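Local coordinates for uncharacterized protein (Acinetobacter baumannii, PDB 4L3U), which is of unknown function and folds into a compact, all-helical single-chain domain of the DUF4844 family, at residues A[103-108]-A[119-124]; A[49-54]-A[86-91]; A[63-68]-A[74-79]; A[17-22]-A[109-114]. One frame throughout, in Å; residues are numbered along the deposited sequence.

Contact 1: residues A[103-108]-A[119-124]; sequences TTFESF and GILNKW
In the five-helix, all-alpha fold of this protein, Leu121 of helix 120-134 meets Phe105 and Glu106 of the preceding helix, 95-112. It is a small buried helix-helix contact of 110 Å², carried on one side by a single forked side chain. With CG lying beside its own backbone N (chi1 -68°), Leu121 puts one methyl on each of two neighbouring residues: CD2 lies 3.9 Å from Phe105 CB, and CD1 is 4.1 Å from Glu106 CG. No hydrogen bond crosses here; the nearest CA pair, Phe105 CA and Leu121 CA, is 8.2 Å apart. Glu106 offers only the aliphatic base of its chain, which then runs on extended to an exposed carboxylate, so an acidic residue serves as apolar packing at the edge of the core. The Phe105 bond from CA points at the leucine, but the ring swings off toward Leu81 and Ile85 of helix 74-86 and Thr58 of helix 45-68. Leu121 therefore touches the root of the aromatic side chain more than the ring. One face of that ring belongs to its neighbour a turn along the helix: Phe108 CE2 stands 4.1 Å above the plane of the Phe105 ring, over its centre.

Contact 2: residues A[49-54]-A[86-91]; sequences MSLNQK and SQIDPD
The peptide carbonyl of Gln87 is the flat group that matters here, and the ammonium of Lys54 comes to it from above its plane rather than at its edge. Lys54 NZ donates to Gln87 O over 3.0 Å, sitting 36° out of the carbonyl plane with a C=O...N angle of 136°, so the bond does not follow a lone pair. Lys54 CE, at 3.6 Å from Gln87 O, stays close to the same oxygen. A bend at the second torsion (chi2 -83°) turns the lysine chain across the gap; beyond it the chain is extended. The glutamine contributes its backbone, and of its side chain only CB comes near NZ, the rest leading elsewhere. The lysine thus gives this loop carbonyl a charged donor.

Beneath the polar bond lies an apolar layer. Ile88 splits its branches between two residues of helix 45-68 three positions apart: its CD1 lies 4.0 Å from Lys54 CB, while its CG2 faces Leu51 CD2 at a looser 4.3 Å. Lys54 thus works at both ends, its base in van der Waals contact with the isoleucine and its tip hydrogen-bonded one residue earlier. Leu51 also packs on Phe32, Val42 and Leu93, and the carbonyl of Ile88 accepts a bond from Trp124 NE1. Taken together, this is helix-to-connection packing of an all-alpha fold, with the link between helices 74-86 and 95-112 held against helix 45-68 by one lysine-to-backbone bond over a buried isoleucine.

Contact 3: residues A[63-68]-A[74-79]; sequences IALYQQ and KAELLQ
Leu65 carries its CG anti to the backbone N (chi1 175°), whereas Leu77 folds its CG back beside its own N (chi1 -64°), and these two choices bring their methyls together between the arms of a helical hairpin. Helices 45-68 and 74-86 are joined by only five residues, and the paired segments run nearly antiparallel, at 153°, with axes 11.1 Å apart. Across that fairly wide gap the long side chains do the touching. Leu65 CD2 reaches Leu77 CD2 at 3.9 Å, the two chains crossing at about a right angle.

The same leucine methyl serves a second partner. Tyr66 leaves its helix to one flank, but its phenol extends until Leu77 CD2 is 3.8 Å from Tyr66 CE2 and 3.6 Å from Tyr66 OH. The methyl approaches the outer end of the ring obliquely, so this is van der Waals packing against the phenol tip and not a stack. Tyr66 and Leu77 are both buried, and both also rest on Val112 of helix 95-112, which places this side of the hairpin against the body of the fold.

On the other flank Glu76 lies across Leu65 at about a right angle. Its carboxylate is committed close to home: OE1 accepts from the backbone N of Thr73, the residue just before helix 74-86. Held there, the carboxylate meets the neighbouring helix merely by contact, with Glu76 OE1 4.0 Å from the Leu65 CD1 methyl.

Contact 4: residues A[17-22]-A[109-114]; sequences SIVIQQ and LDIVGL
Ile111, in the last turn of helix 95-112, carries nearly all of this helix-helix contact for its side, meeting Val19 and Gln22 of helix 14-27. The approach is close, Val19 CA and Ile111 CA being 6.4 Å apart, and one branch does the work: Ile111 CG2, anti to its backbone N, points at both partners, while CG1 lies beside that N. From the valine comes CG1, 3.8 Å from Ile111 CG2, and the two side chains meet at a slant. The valine's other methyl, CG2, lies 4.0 Å from Ile111 O, so backbone as well as side chain is covered.

Val112 comes next and turns away from helix 14-27, its side chain packing on Phe62 of helix 45-68. At Gly113 the chain leaves the helix with a positive phi of 70°, and a Schellman motif closes the end: Leu114 N bonds back to Leu109 O at 2.8 Å, and Gly113 N makes a weaker bond to Asp110 O. Leu114 then leads off toward Lys74 and Leu78 of helix 74-86.

Gln22 completes the contact at the molecular surface. Its chain, extended beyond CG (chi2 -175°), runs alongside the isoleucine, head to tail with it, with no hydrogen bond between the two segments. Two points of the chain press on the methyl from one side, Gln22 CB at 4.0 Å and Gln22 OE1 at 3.9 Å from Ile111 CG2.

Overall arrangement
Helix 95-112 carries contacts 1 and 4, and helix 45-68 carries contacts 2 and 3, so two long helices receive their neighbours at successive points. Contact 1 is the most buried, its centre about 6 Å from that of the chain; contact 4 is a surface contact, and contacts 2 and 3 are partly buried. In three no hydrogen bond crosses, and van der Waals contacts, mostly to methyls, do the work, whereas contact 2, which involves a loop, adds a lysine-to-carbonyl bond. Contacts 3 and 4 are neighbours, with centres about 10 Å apart, and adjoin through Val112. Contacts 1 and 2 touch through Trp124.

Contact 1: residues A[103-108]-A[119-124]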
loop_
_atom_site.group_PDB
_atom_site.type_symbol
_atom_site.label_atom_id
_atom_site.label_comp_id
_atom_site.label_asym_id
_atom_site.label_seq_id
_atom_site.Cartn_x
_atom_site.Cartn_y
_atom_site.Cartn_z
ATOM N N THR A 103 0.057 -0.599 7.012
ATOM C CA THR A 103 0.308 -2.021 7.196
ATOM C C THR A 103 0.139 -2.759 5.873
ATOM O O THR A 103 0.926 -3.641 5.538
ATOM C CB THR A 103 -0.652 -2.613 8.254
ATOM O OG1 THR A 103 -0.368 -2.032 9.533
ATOM C CG2 THR A 103 -0.512 -4.130 8.350
ATOM N N THR A 104 -0.898 -2.391 5.128
ATOM C CA THR A 104 -1.180 -3.005 3.835
ATOM C C THR A 104 -0.033 -2.748 2.856
ATOM O O THR A 104 0.387 -3.650 2.135
ATOM C CB THR A 104 -2.517 -2.480 3.253
ATOM O OG1 THR A 104 -3.592 -2.840 4.129
ATOM C CG2 THR A 104 -2.792 -3.054 1.866
ATOM N N PHE A 105 0.483 -1.523 2.844
ATOM C CA PHE A 105 1.579 -1.172 1.947
ATOM C C PHE A 105 2.905 -1.771 2.403
ATOM O O PHE A 105 3.827 -1.923 1.605
ATOM C CB PHE A 105 1.706 0.346 1.820
ATOM C CG PHE A 105 0.949 0.921 0.656
ATOM C CD1 PHE A 105 -0.426 1.067 0.712
ATOM C CD2 PHE A 105 1.610 1.309 -0.499
ATOM C CE1 PHE A 105 -1.127 1.592 -0.362
ATOM C CE2 PHE A 105 0.914 1.836 -1.575
ATOM C CZ PHE A 105 -0.454 1.976 -1.505
ATOM N N GLU A 106 3.003 -2.100 3.688
ATOM C CA GLU A 106 4.201 -2.741 4.209
ATOM C C GLU A 106 4.318 -4.129 3.608
ATOM O O GLU A 106 5.417 -4.639 3.411
ATOM C CB GLU A 106 4.155 -2.823 5.735
ATOM C CG GLU A 106 4.599 -1.551 6.440
ATOM C CD GLU A 106 4.454 -1.630 7.954
ATOM O OE1 GLU A 106 3.769 -2.551 8.449
ATOM O OE2 GLU A 106 5.032 -0.770 8.653
ATOM N N SER A 107 3.173 -4.734 3.305
ATOM C CA SER A 107 3.150 -6.060 2.703
ATOM C C SER A 107 3.798 -6.024 1.324
ATOM O O SER A 107 4.462 -6.977 0.926
ATOM C CB SER A 107 1.717 -6.582 2.605
ATOM O OG SER A 107 1.122 -6.680 3.889
ATOM N N PHE A 108 3.609 -4.920 0.605
ATOM C CA PHE A 108 4.265 -4.727 -0.688
ATOM C C PHE A 108 5.773 -4.805 -0.523
ATOM O O PHE A 108 6.450 -5.443 -1.321
ATOM C CB PHE A 108 3.913 -3.367 -1.304
ATOM C CG PHE A 108 2.589 -3.334 -2.027
ATOM C CD1 PHE A 108 2.245 -4.321 -2.935
ATOM C CD2 PHE A 108 1.698 -2.296 -1.808
ATOM C CE1 PHE A 108 1.030 -4.281 -3.602
ATOM C CE2 PHE A 108 0.486 -2.250 -2.468
ATOM C CZ PHE A 108 0.152 -3.245 -3.365
ATOM N N GLY A 119 11.142 6.260 4.830
ATOM C CA GLY A 119 10.392 7.153 5.692
ATOM C C GLY A 119 9.130 7.717 5.057
ATOM O O GLY A 119 8.475 8.589 5.632
ATOM N N ILE A 120 8.777 7.215 3.877
ATOM C CA ILE A 120 7.621 7.727 3.146
ATOM C C ILE A 120 6.305 7.346 3.828
ATOM O O ILE A 120 5.381 8.154 3.905
ATOM C CB ILE A 120 7.623 7.229 1.675
ATOM C CG1 ILE A 120 8.798 7.845 0.910
ATOM C CG2 ILE A 120 6.304 7.577 0.966
ATOM C CD1 ILE A 120 9.019 7.253 -0.469
ATOM N N LEU A 121 6.220 6.117 4.321
ATOM C CA LEU A 121 4.994 5.640 4.951
ATOM C C LEU A 121 4.690 6.337 6.277
ATOM O O LEU A 121 3.538 6.642 6.558
ATOM C CB LEU A 121 5.052 4.126 5.156
ATOM C CG LEU A 121 5.016 3.276 3.884
ATOM C CD1 LEU A 121 5.237 1.808 4.215
ATOM C CD2 LEU A 121 3.701 3.460 3.148
ATOM N N ASN A 122 5.707 6.585 7.095
ATOM C CA ASN A 122 5.491 7.315 8.339
ATOM C C ASN A 122 5.093 8.764 8.084
ATOM O O ASN A 122 4.246 9.316 8.788
ATOM C CB ASN A 122 6.737 7.274 9.223
ATOM C CG ASN A 122 6.844 5.992 10.031
ATOM O OD1 ASN A 122 5.843 5.344 10.339
ATOM N ND2 ASN A 122 8.069 5.622 10.380
ATOM N N LYS A 123 5.709 9.379 7.077
ATOM C CA LYS A 123 5.430 10.771 6.743
ATOM C C LYS A 123 3.984 10.910 6.292
ATOM O O LYS A 123 3.332 11.921 6.545
ATOM C CB LYS A 123 6.378 11.262 5.645
ATOM C CG LYS A 123 6.148 12.706 5.235
ATOM C CD LYS A 123 7.278 13.231 4.371
ATOM C CE LYS A 123 7.030 14.672 3.962
ATOM N NZ LYS A 123 8.177 15.244 3.204
ATOM N N TRP A 124 3.488 9.873 5.630
ATOM C CA TRP A 124 2.117 9.851 5.150
ATOM C C TRP A 124 1.145 9.743 6.327
ATOM O O TRP A 124 0.158 10.475 6.393
ATOM C CB TRP A 124 1.935 8.680 4.183
ATOM C CG TRP A 124 0.572 8.596 3.561
ATOM C CD1 TRP A 124 0.147 9.226 2.425
ATOM C CD2 TRP A 124 -0.547 7.835 4.035
ATOM N NE1 TRP A 124 -1.163 8.904 2.165
ATOM C CE2 TRP A 124 -1.610 8.051 3.140
ATOM C CE3 TRP A 124 -0.747 6.993 5.139
ATOM C CZ2 TRP A 124 -2.860 7.456 3.309
ATOM C CZ3 TRP A 124 -1.990 6.402 5.303
ATOM C CH2 TRP A 124 -3.030 6.637 4.393
#

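Contact 2: residues A[49-54]-A[86-91]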
loop_
_atom_site.group_PDB
_atom_site.type_symbol
_atom_site.label_atom_id
_atom_site.label_comp_id
_atom_site.label_asym_id
_atom_site.label_seq_id
_atom_site.Cartn_x
_atom_site.Cartn_y
_atom_site.Cartn_z
HETATM N N MSE A 49 -14.295 0.011 -0.401
HETATM C CA MSE A 49 -14.146 -0.412 -1.781
HETATM C C MSE A 49 -13.192 0.515 -2.522
HETATM O O MSE A 49 -12.334 0.069 -3.287
HETATM C CB MSE A 49 -15.501 -0.385 -2.465
HETATM C CG MSE A 49 -15.500 -0.955 -3.853
HETATM SE SE MSE A 49 -17.228 -0.634 -4.644
HETATM C CE MSE A 49 -18.343 -1.566 -3.332
ATOM N N SER A 50 -13.358 1.811 -2.288
ATOM C CA SER A 50 -12.500 2.829 -2.876
ATOM C C SER A 50 -11.039 2.603 -2.477
ATOM O O SER A 50 -10.126 2.844 -3.267
ATOM C CB SER A 50 -12.971 4.214 -2.424
ATOM O OG SER A 50 -12.270 5.246 -3.084
ATOM N N LEU A 51 -10.832 2.130 -1.249
ATOM C CA LEU A 51 -9.489 1.887 -0.720
ATOM C C LEU A 51 -8.856 0.626 -1.292
ATOM O O LEU A 51 -7.683 0.628 -1.660
ATOM C CB LEU A 51 -9.533 1.782 0.801
ATOM C CG LEU A 51 -9.739 3.098 1.545
ATOM C CD1 LEU A 51 -10.076 2.850 3.006
ATOM C CD2 LEU A 51 -8.494 3.950 1.427
ATOM N N ASN A 52 -9.626 -0.455 -1.343
ATOM C CA ASN A 52 -9.157 -1.689 -1.956
ATOM C C ASN A 52 -8.775 -1.455 -3.417
ATOM O O ASN A 52 -7.829 -2.056 -3.931
ATOM C CB ASN A 52 -10.231 -2.771 -1.844
ATOM C CG ASN A 52 -10.330 -3.343 -0.447
ATOM O OD1 ASN A 52 -9.320 -3.680 0.165
ATOM N ND2 ASN A 52 -11.549 -3.446 0.071
ATOM N N GLN A 53 -9.506 -0.563 -4.078
ATOM C CA GLN A 53 -9.228 -0.229 -5.469
ATOM C C GLN A 53 -7.878 0.475 -5.608
ATOM O O GLN A 53 -7.089 0.150 -6.491
ATOM C CB GLN A 53 -10.347 0.646 -6.040
ATOM C CG GLN A 53 -10.091 1.150 -7.452
ATOM C CD GLN A 53 -9.922 0.025 -8.462
ATOM O OE1 GLN A 53 -10.303 -1.120 -8.208
ATOM N NE2 GLN A 53 -9.345 0.348 -9.618
ATOM N N LYS A 54 -7.624 1.450 -4.739
ATOM C CA LYS A 54 -6.347 2.157 -4.722
ATOM C C LYS A 54 -5.187 1.194 -4.469
ATOM O O LYS A 54 -4.106 1.337 -5.037
ATOM C CB LYS A 54 -6.359 3.238 -3.642
ATOM C CG LYS A 54 -7.374 4.351 -3.870
ATOM C CD LYS A 54 -6.847 5.423 -4.814
ATOM C CE LYS A 54 -7.765 6.643 -4.846
ATOM N NZ LYS A 54 -7.198 7.763 -5.652
ATOM N N SER A 86 0.710 8.074 -2.597
ATOM C CA SER A 86 0.388 9.486 -2.749
ATOM C C SER A 86 -1.007 9.693 -3.350
ATOM O O SER A 86 -1.548 10.791 -3.285
ATOM C CB SER A 86 1.445 10.189 -3.601
ATOM O OG SER A 86 1.520 9.614 -4.889
ATOM N N GLN A 87 -1.586 8.636 -3.920
ATOM C CA GLN A 87 -2.918 8.707 -4.530
ATOM C C GLN A 87 -4.030 8.758 -3.494
ATOM O O GLN A 87 -5.193 8.992 -3.825
ATOM C CB GLN A 87 -3.164 7.501 -5.436
ATOM C CG GLN A 87 -2.205 7.392 -6.590
ATOM C CD GLN A 87 -2.204 8.629 -7.455
ATOM O OE1 GLN A 87 -3.255 9.109 -7.869
ATOM N NE2 GLN A 87 -1.020 9.168 -7.713
ATOM N N ILE A 88 -3.664 8.522 -2.240
ATOM C CA ILE A 88 -4.619 8.468 -1.141
ATOM C C ILE A 88 -4.415 9.661 -0.208
ATOM O O ILE A 88 -3.369 9.793 0.423
ATOM C CB ILE A 88 -4.453 7.165 -0.335
ATOM C CG1 ILE A 88 -4.491 5.948 -1.265
ATOM C CG2 ILE A 88 -5.535 7.057 0.731
ATOM C CD1 ILE A 88 -4.163 4.635 -0.581
ATOM N N ASP A 89 -5.423 10.526 -0.134
ATOM C CA ASP A 89 -5.386 11.706 0.725
ATOM C C ASP A 89 -5.537 11.304 2.195
ATOM O O ASP A 89 -6.594 10.813 2.589
ATOM C CB ASP A 89 -6.521 12.649 0.319
ATOM C CG ASP A 89 -6.500 13.958 1.080
ATOM O OD1 ASP A 89 -5.418 14.352 1.562
ATOM O OD2 ASP A 89 -7.566 14.597 1.187
ATOM N N PRO A 90 -4.483 11.507 3.014
ATOM C CA PRO A 90 -4.574 11.077 4.416
ATOM C C PRO A 90 -5.583 11.875 5.242
ATOM O O PRO A 90 -5.942 11.448 6.338
ATOM C CB PRO A 90 -3.152 11.299 4.946
ATOM C CG PRO A 90 -2.581 12.347 4.073
ATOM C CD PRO A 90 -3.174 12.116 2.716
ATOM N N ASP A 91 -6.035 13.010 4.722
ATOM C CA ASP A 91 -7.000 13.842 5.433
ATOM C C ASP A 91 -8.445 13.350 5.272
ATOM O O ASP A 91 -9.375 13.969 5.792
ATOM C CB ASP A 91 -6.886 15.290 4.956
ATOM C CG ASP A 91 -5.487 15.856 5.136
ATOM O OD1 ASP A 91 -4.781 15.428 6.077
ATOM O OD2 ASP A 91 -5.091 16.731 4.336
#

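Contact 3: residues A[63-68]-A[74-79]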
loop_
_atom_site.group_PDB
_atom_site.type_symbol
_atom_site.label_atom_id
_atom_site.label_comp_id
_atom_site.label_asym_id
_atom_site.label_seq_id
_atom_site.Cartn_x
_atom_site.Cartn_y
_atom_site.Cartn_z
ATOM N N ILE A 63 2.976 -5.071 -11.081
ATOM C CA ILE A 63 2.901 -6.166 -12.042
ATOM C C ILE A 63 3.421 -5.705 -13.397
ATOM O O ILE A 63 4.216 -6.395 -14.030
ATOM C CB ILE A 63 1.460 -6.714 -12.160
ATOM C CG1 ILE A 63 1.062 -7.390 -10.844
ATOM C CG2 ILE A 63 1.350 -7.717 -13.304
ATOM C CD1 ILE A 63 -0.408 -7.708 -10.710
ATOM N N ALA A 64 2.984 -4.524 -13.820
ATOM C CA ALA A 64 3.407 -3.944 -15.090
ATOM C C ALA A 64 4.912 -3.745 -15.121
ATOM O O ALA A 64 5.544 -3.866 -16.168
ATOM C CB ALA A 64 2.703 -2.618 -15.316
ATOM N N LEU A 65 5.482 -3.434 -13.964
ATOM C CA LEU A 65 6.917 -3.243 -13.856
ATOM C C LEU A 65 7.642 -4.567 -14.057
ATOM O O LEU A 65 8.557 -4.659 -14.871
ATOM C CB LEU A 65 7.267 -2.634 -12.497
ATOM C CG LEU A 65 8.751 -2.484 -12.171
ATOM C CD1 LEU A 65 9.479 -1.714 -13.261
ATOM C CD2 LEU A 65 8.909 -1.800 -10.829
ATOM N N TYR A 66 7.221 -5.594 -13.325
ATOM C CA TYR A 66 7.861 -6.905 -13.416
ATOM C C TYR A 66 7.654 -7.558 -14.774
ATOM O O TYR A 66 8.446 -8.404 -15.187
ATOM C CB TYR A 66 7.345 -7.840 -12.324
ATOM C CG TYR A 66 8.026 -7.644 -10.991
ATOM C CD1 TYR A 66 9.219 -8.287 -10.699
ATOM C CD2 TYR A 66 7.480 -6.811 -10.027
ATOM C CE1 TYR A 66 9.847 -8.107 -9.482
ATOM C CE2 TYR A 66 8.100 -6.624 -8.808
ATOM C CZ TYR A 66 9.283 -7.273 -8.539
ATOM O OH TYR A 66 9.902 -7.091 -7.327
ATOM N N GLN A 67 6.587 -7.174 -15.463
ATOM C CA GLN A 67 6.339 -7.687 -16.800
ATOM C C GLN A 67 7.282 -7.066 -17.819
ATOM O O GLN A 67 7.597 -7.688 -18.829
ATOM C CB GLN A 67 4.893 -7.437 -17.204
ATOM C CG GLN A 67 3.913 -8.377 -16.540
ATOM C CD GLN A 67 2.478 -8.016 -16.841
ATOM O OE1 GLN A 67 2.187 -6.913 -17.304
ATOM N NE2 GLN A 67 1.571 -8.948 -16.582
ATOM N N GLN A 68 7.731 -5.843 -17.555
ATOM C CA GLN A 68 8.619 -5.141 -18.477
ATOM C C GLN A 68 10.081 -5.198 -18.043
ATOM O O GLN A 68 10.968 -4.745 -18.766
ATOM C CB GLN A 68 8.192 -3.679 -18.615
ATOM C CG GLN A 68 6.895 -3.482 -19.379
ATOM C CD GLN A 68 6.646 -2.028 -19.731
ATOM O OE1 GLN A 68 5.601 -1.466 -19.397
ATOM N NE2 GLN A 68 7.607 -1.411 -20.413
ATOM N N LYS A 74 15.723 -1.298 -6.742
ATOM C CA LYS A 74 15.105 -0.828 -5.507
ATOM C C LYS A 74 14.453 0.528 -5.729
ATOM O O LYS A 74 13.359 0.791 -5.228
ATOM C CB LYS A 74 16.136 -0.741 -4.379
ATOM C CG LYS A 74 16.811 -2.062 -4.062
ATOM C CD LYS A 74 15.823 -3.093 -3.562
ATOM C CE LYS A 74 16.529 -4.378 -3.191
ATOM N NZ LYS A 74 15.614 -5.337 -2.528
ATOM N N ALA A 75 15.124 1.379 -6.498
ATOM C CA ALA A 75 14.623 2.721 -6.766
ATOM C C ALA A 75 13.336 2.668 -7.583
ATOM O O ALA A 75 12.418 3.456 -7.356
ATOM C CB ALA A 75 15.675 3.545 -7.481
ATOM N N GLU A 76 13.271 1.734 -8.528
ATOM C CA GLU A 76 12.076 1.547 -9.342
ATOM C C GLU A 76 10.915 1.085 -8.487
ATOM O O GLU A 76 9.814 1.621 -8.574
ATOM C CB GLU A 76 12.331 0.518 -10.443
ATOM C CG GLU A 76 13.189 1.039 -11.579
ATOM C CD GLU A 76 13.717 -0.065 -12.475
ATOM O OE1 GLU A 76 13.350 -1.236 -12.263
ATOM O OE2 GLU A 76 14.504 0.240 -13.396
ATOM N N LEU A 77 11.168 0.082 -7.660
ATOM C CA LEU A 77 10.145 -0.443 -6.774
ATOM C C LEU A 77 9.669 0.624 -5.793
ATOM O O LEU A 77 8.492 0.672 -5.445
ATOM C CB LEU A 77 10.685 -1.654 -6.015
ATOM C CG LEU A 77 11.059 -2.860 -6.875
ATOM C CD1 LEU A 77 11.852 -3.852 -6.046
ATOM C CD2 LEU A 77 9.819 -3.511 -7.463
ATOM N N LEU A 78 10.580 1.489 -5.357
ATOM C CA LEU A 78 10.243 2.511 -4.373
ATOM C C LEU A 78 9.365 3.601 -4.966
ATOM O O LEU A 78 8.475 4.115 -4.299
ATOM C CB LEU A 78 11.512 3.137 -3.791
ATOM C CG LEU A 78 11.304 4.204 -2.708
ATOM C CD1 LEU A 78 10.608 3.622 -1.486
ATOM C CD2 LEU A 78 12.631 4.838 -2.320
ATOM N N GLN A 79 9.613 3.961 -6.218
ATOM C CA GLN A 79 8.804 4.985 -6.860
ATOM C C GLN A 79 7.368 4.518 -7.062
ATOM O O GLN A 79 6.433 5.293 -6.888
ATOM C CB GLN A 79 9.407 5.397 -8.200
ATOM C CG GLN A 79 8.551 6.396 -8.949
ATOM C CD GLN A 79 9.274 7.027 -10.118
ATOM O OE1 GLN A 79 10.486 7.240 -10.073
ATOM N NE2 GLN A 79 8.534 7.332 -11.173
#

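Contact 4: residues A[17-22]-A[109-114]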
loop_
_atom_site.group_PDB
_atom_site.type_symbol
_atom_site.label_atom_id
_atom_site.label_comp_id
_atom_site.label_asym_id
_atom_site.label_seq_id
_atom_site.Cartn_x
_atom_site.Cartn_y
_atom_site.Cartn_z
ATOM N N SER A 17 7.885 -14.367 -11.924
ATOM C CA SER A 17 6.523 -14.892 -12.034
ATOM C C SER A 17 5.879 -15.123 -10.667
ATOM O O SER A 17 4.662 -15.008 -10.520
ATOM C CB SER A 17 6.522 -16.203 -12.829
ATOM O OG SER A 17 7.366 -17.166 -12.225
ATOM N N ILE A 18 6.700 -15.453 -9.670
ATOM C CA ILE A 18 6.212 -15.702 -8.311
ATOM C C ILE A 18 5.704 -14.417 -7.686
ATOM O O ILE A 18 4.595 -14.375 -7.153
ATOM C CB ILE A 18 7.314 -16.290 -7.396
ATOM C CG1 ILE A 18 7.732 -17.667 -7.901
ATOM C CG2 ILE A 18 6.816 -16.418 -5.952
ATOM C CD1 ILE A 18 9.011 -18.207 -7.282
ATOM N N VAL A 19 6.531 -13.379 -7.738
ATOM C CA VAL A 19 6.155 -12.077 -7.207
ATOM C C VAL A 19 4.846 -11.636 -7.858
ATOM O O VAL A 19 3.935 -11.173 -7.177
ATOM C CB VAL A 19 7.269 -11.023 -7.437
ATOM C CG1 VAL A 19 6.817 -9.645 -6.990
ATOM C CG2 VAL A 19 8.537 -11.408 -6.690
ATOM N N ILE A 20 4.745 -11.811 -9.173
ATOM C CA ILE A 20 3.525 -11.457 -9.892
ATOM C C ILE A 20 2.323 -12.252 -9.370
ATOM O O ILE A 20 1.232 -11.708 -9.252
ATOM C CB ILE A 20 3.682 -11.641 -11.427
ATOM C CG1 ILE A 20 4.576 -10.539 -12.004
ATOM C CG2 ILE A 20 2.318 -11.610 -12.131
ATOM C CD1 ILE A 20 4.864 -10.677 -13.495
ATOM N N GLN A 21 2.522 -13.526 -9.041
ATOM C CA GLN A 21 1.437 -14.339 -8.494
ATOM C C GLN A 21 1.012 -13.817 -7.128
ATOM O O GLN A 21 -0.175 -13.799 -6.800
ATOM C CB GLN A 21 1.854 -15.810 -8.390
ATOM C CG GLN A 21 2.013 -16.501 -9.732
ATOM N N GLN A 22 1.988 -13.395 -6.332
ATOM C CA GLN A 22 1.707 -12.821 -5.022
ATOM C C GLN A 22 0.895 -11.538 -5.163
ATOM O O GLN A 22 -0.049 -11.300 -4.413
ATOM C CB GLN A 22 3.008 -12.508 -4.288
ATOM C CG GLN A 22 3.854 -13.713 -3.933
ATOM C CD GLN A 22 5.067 -13.323 -3.111
ATOM O OE1 GLN A 22 6.111 -12.958 -3.652
ATOM N NE2 GLN A 22 4.926 -13.376 -1.793
ATOM N N LEU A 109 6.292 -4.149 0.510
ATOM C CA LEU A 109 7.726 -4.150 0.764
ATOM C C LEU A 109 8.237 -5.580 0.859
ATOM O O LEU A 109 9.255 -5.928 0.258
ATOM C CB LEU A 109 8.049 -3.395 2.054
ATOM C CG LEU A 109 7.743 -1.897 2.087
ATOM C CD1 LEU A 109 8.137 -1.323 3.429
ATOM C CD2 LEU A 109 8.464 -1.163 0.979
ATOM N N ASP A 110 7.507 -6.407 1.598
ATOM C CA ASP A 110 7.880 -7.801 1.776
ATOM C C ASP A 110 7.817 -8.546 0.447
ATOM O O ASP A 110 8.719 -9.314 0.120
ATOM C CB ASP A 110 6.964 -8.469 2.804
ATOM C CG ASP A 110 7.181 -7.938 4.208
ATOM O OD1 ASP A 110 8.351 -7.736 4.593
ATOM O OD2 ASP A 110 6.182 -7.722 4.924
ATOM N N ILE A 111 6.758 -8.305 -0.321
ATOM C CA ILE A 111 6.575 -8.980 -1.606
ATOM C C ILE A 111 7.702 -8.674 -2.600
ATOM O O ILE A 111 8.312 -9.591 -3.146
ATOM C CB ILE A 111 5.196 -8.638 -2.238
ATOM C CG1 ILE A 111 4.075 -9.216 -1.376
ATOM C CG2 ILE A 111 5.082 -9.193 -3.667
ATOM C CD1 ILE A 111 2.693 -8.735 -1.743
ATOM N N VAL A 112 7.974 -7.392 -2.834
ATOM C CA VAL A 112 8.947 -6.985 -3.851
ATOM C C VAL A 112 10.378 -6.951 -3.324
ATOM O O VAL A 112 11.300 -6.560 -4.038
ATOM C CB VAL A 112 8.611 -5.594 -4.442
ATOM C CG1 VAL A 112 7.189 -5.575 -4.984
ATOM C CG2 VAL A 112 8.813 -4.491 -3.404
ATOM N N GLY A 113 10.559 -7.334 -2.065
ATOM C CA GLY A 113 11.884 -7.416 -1.481
ATOM C C GLY A 113 12.521 -6.064 -1.249
ATOM O O GLY A 113 13.733 -5.911 -1.376
ATOM N N LEU A 114 11.699 -5.082 -0.906
ATOM C CA LEU A 114 12.186 -3.749 -0.600
ATOM C C LEU A 114 12.267 -3.606 0.911
ATOM O O LEU A 114 11.296 -3.867 1.615
ATOM C CB LEU A 114 11.240 -2.704 -1.182
ATOM C CG LEU A 114 11.770 -1.276 -1.258
ATOM C CD1 LEU A 114 12.970 -1.182 -2.177
ATOM C CD2 LEU A 114 10.669 -0.363 -1.735
#